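Local coordinates for protein alginate lyase, family PL7 (Zobellia galactanivorans, PDB 3ZPY) that is the catalytic domain of a family PL7 lyase that probably cleaves alginate at mannuronate and guluronate linkages, at residues M99-Q104 with F217-Y222. Sequence-based numbering, arbitrary orientation.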
loop_
_atom_site.group_PDB
_atom_site.type_symbol
_atom_site.label_atom_id
_atom_site.label_comp_id
_atom_site.label_asym_id
_atom_site.label_seq_id
_atom_site.Cartn_x
_atom_site.Cartn_y
_atom_site.Cartn_z
ATOM N N MET A 99 3.880 9.851 6.634
ATOM C CA MET A 99 4.087 9.595 5.239
ATOM C C MET A 99 3.162 10.468 4.498
ATOM O O MET A 99 1.972 10.508 4.778
ATOM C CB MET A 99 3.820 8.127 4.894
ATOM C CG MET A 99 3.958 7.873 3.404
ATOM S SD MET A 99 3.908 6.080 2.986
ATOM C CE MET A 99 2.199 5.629 3.418
ATOM N N GLU A 100 3.729 11.263 3.553
ATOM C CA GLU A 100 2.885 12.083 2.630
ATOM C C GLU A 100 3.050 11.568 1.207
ATOM O O GLU A 100 4.145 11.219 0.775
ATOM C CB GLU A 100 3.321 13.513 2.685
ATOM C CG GLU A 100 3.003 14.168 4.020
ATOM C CD GLU A 100 3.599 15.541 4.181
ATOM O OE1 GLU A 100 4.836 15.542 4.362
ATOM O OE2 GLU A 100 2.890 16.517 4.070
ATOM N N TRP A 101 1.924 11.481 0.503
ATOM C CA TRP A 101 1.964 11.084 -0.916
ATOM C C TRP A 101 0.757 11.574 -1.602
ATOM O O TRP A 101 -0.327 11.693 -1.013
ATOM C CB TRP A 101 2.097 9.547 -1.042
ATOM C CG TRP A 101 0.966 8.649 -0.665
ATOM C CD1 TRP A 101 0.318 7.793 -1.570
ATOM C CD2 TRP A 101 0.335 8.414 0.618
ATOM N NE1 TRP A 101 -0.634 7.073 -0.943
ATOM C CE2 TRP A 101 -0.683 7.386 0.393
ATOM C CE3 TRP A 101 0.535 8.888 1.901
ATOM C CZ2 TRP A 101 -1.477 6.900 1.470
ATOM C CZ3 TRP A 101 -0.253 8.406 2.944
ATOM C CH2 TRP A 101 -1.265 7.463 2.719
ATOM N N THR A 102 0.906 11.853 -2.872
ATOM C CA THR A 102 -0.183 12.338 -3.691
ATOM C C THR A 102 -0.581 11.150 -4.528
ATOM O O THR A 102 0.259 10.540 -5.218
ATOM C CB THR A 102 0.332 13.541 -4.547
ATOM O OG1 THR A 102 0.688 14.587 -3.649
ATOM C CG2 THR A 102 -0.753 14.045 -5.545
ATOM N N VAL A 103 -1.841 10.892 -4.530
ATOM C CA VAL A 103 -2.294 9.542 -5.106
ATOM C C VAL A 103 -3.539 9.736 -5.961
ATOM O O VAL A 103 -4.384 10.627 -5.721
ATOM C CB VAL A 103 -2.597 8.553 -3.925
ATOM C CG1 VAL A 103 -3.877 8.935 -3.126
ATOM C CG2 VAL A 103 -2.705 7.104 -4.431
ATOM N N GLN A 104 -3.656 8.829 -6.942
ATOM C CA GLN A 104 -4.970 8.472 -7.503
ATOM C C GLN A 104 -5.108 6.974 -7.602
ATOM O O GLN A 104 -4.104 6.236 -7.628
ATOM C CB GLN A 104 -5.150 9.009 -8.900
ATOM C CG GLN A 104 -4.932 10.537 -9.101
ATOM C CD GLN A 104 -5.464 10.967 -10.424
ATOM O OE1 GLN A 104 -5.794 10.082 -11.291
ATOM N NE2 GLN A 104 -5.574 12.258 -10.653
ATOM N N PHE A 217 6.163 2.251 7.275
ATOM C CA PHE A 217 5.202 2.577 6.255
ATOM C C PHE A 217 5.349 1.654 5.021
ATOM O O PHE A 217 6.452 1.190 4.705
ATOM C CB PHE A 217 5.446 4.014 5.778
ATOM C CG PHE A 217 5.019 5.031 6.794
ATOM C CD1 PHE A 217 3.679 5.158 7.144
ATOM C CD2 PHE A 217 5.962 5.857 7.378
ATOM C CE1 PHE A 217 3.296 6.153 8.057
ATOM C CE2 PHE A 217 5.588 6.864 8.296
ATOM C CZ PHE A 217 4.246 7.015 8.592
ATOM N N LYS A 218 4.214 1.503 4.331
ATOM C CA LYS A 218 4.224 0.896 2.948
ATOM C C LYS A 218 3.338 1.742 2.102
ATOM O O LYS A 218 2.345 2.320 2.592
ATOM C CB LYS A 218 3.815 -0.562 2.879
ATOM C CG LYS A 218 4.488 -1.485 3.856
ATOM C CD LYS A 218 4.260 -2.956 3.464
ATOM C CE LYS A 218 5.178 -3.379 2.380
ATOM N NZ LYS A 218 4.827 -4.552 1.587
ATOM N N VAL A 219 3.630 1.750 0.787
ATOM C CA VAL A 219 2.764 2.560 -0.083
ATOM C C VAL A 219 2.861 1.990 -1.488
ATOM O O VAL A 219 3.938 1.567 -1.941
ATOM C CB VAL A 219 3.161 4.082 -0.067
ATOM C CG1 VAL A 219 4.570 4.319 -0.644
ATOM C CG2 VAL A 219 2.179 4.971 -0.763
ATOM N N GLY A 220 1.739 2.008 -2.203
ATOM C CA GLY A 220 1.755 1.309 -3.497
ATOM C C GLY A 220 0.325 0.801 -3.770
ATOM O O GLY A 220 -0.710 1.490 -3.515
ATOM N N ASN A 221 0.303 -0.485 -4.196
ATOM C CA ASN A 221 -0.959 -1.155 -4.539
ATOM C C ASN A 221 -0.969 -2.565 -3.946
ATOM O O ASN A 221 -0.381 -3.481 -4.510
ATOM C CB ASN A 221 -1.115 -1.217 -6.066
ATOM C CG ASN A 221 -2.429 -1.724 -6.506
ATOM O OD1 ASN A 221 -3.265 -2.135 -5.662
ATOM N ND2 ASN A 221 -2.635 -1.752 -7.810
ATOM N N TYR A 222 -1.719 -2.684 -2.857
ATOM C CA TYR A 222 -1.920 -3.986 -2.161
ATOM C C TYR A 222 -3.343 -4.316 -2.424
ATOM O O TYR A 222 -4.241 -3.737 -1.850
ATOM C CB TYR A 222 -1.592 -3.762 -0.653
ATOM C CG TYR A 222 -1.681 -4.975 0.255
ATOM C CD1 TYR A 222 -1.571 -6.278 -0.221
ATOM C CD2 TYR A 222 -1.769 -4.735 1.625
ATOM C CE1 TYR A 222 -1.650 -7.343 0.664
ATOM C CE2 TYR A 222 -1.843 -5.748 2.485
ATOM C CZ TYR A 222 -1.743 -7.068 2.015
ATOM O OH TYR A 222 -1.751 -8.224 2.886
#
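Met-99 and Phe-217 meet where strands 96-107 and 216-219 face each other from the two sheets of the PL7 beta-sandwich. Segments 99-104 and 217-219 run nearly parallel (8°), their axes 9.2 Å apart at closest approach, a spacing filled by side chains. Two CH-pi contacts carry the interface. Met-99 CB sits almost squarely over the Phe-217 ring, 3.6 Å from its centroid, while the backbone N of Met-99 lies near CZ at the far end of the ring. Two residues further along both strands, Val-219 CG2 stands over the five-membered ring of Trp-101, 3.6 Å from its centroid and displaced toward the rim, nearest CD1 and NE1. With CG2 anti to its own backbone N, Val-219 presents this methyl to the indole.

Sulfur and methyl contacts join the two pairs. The Met-99 side chain leaves the backbone extended (chi1 177°) and bends only at the thioether, taking SD to 3.7 Å from Val-219 CB and CE to 3.4 Å from Lys-218 O. The same sulfur lies obliquely to the Phe-217 ring, 4.8 Å from its centroid, a Met-aromatic contact, and CE rests on the indole face that also receives Val-219 CG2.

Around this apolar layer, Phe-217 also meets Trp-90 and Ile-124, and Trp-101 packs on Cys-184 and Leu-186. Lys-218 turns its CB away from strand 96-107, and its NZ forms a salt bridge with Glu-78. An alanine in place of Phe-217 would probably open a gap against Met-99 CB and cost the sulfur its aromatic neighbour. The contact is thus largely apolar: buried methyl, sulfur and aromatic surfaces contribute to the packing of the two sheets, with the thioether methyl also set against a carbonyl oxygen.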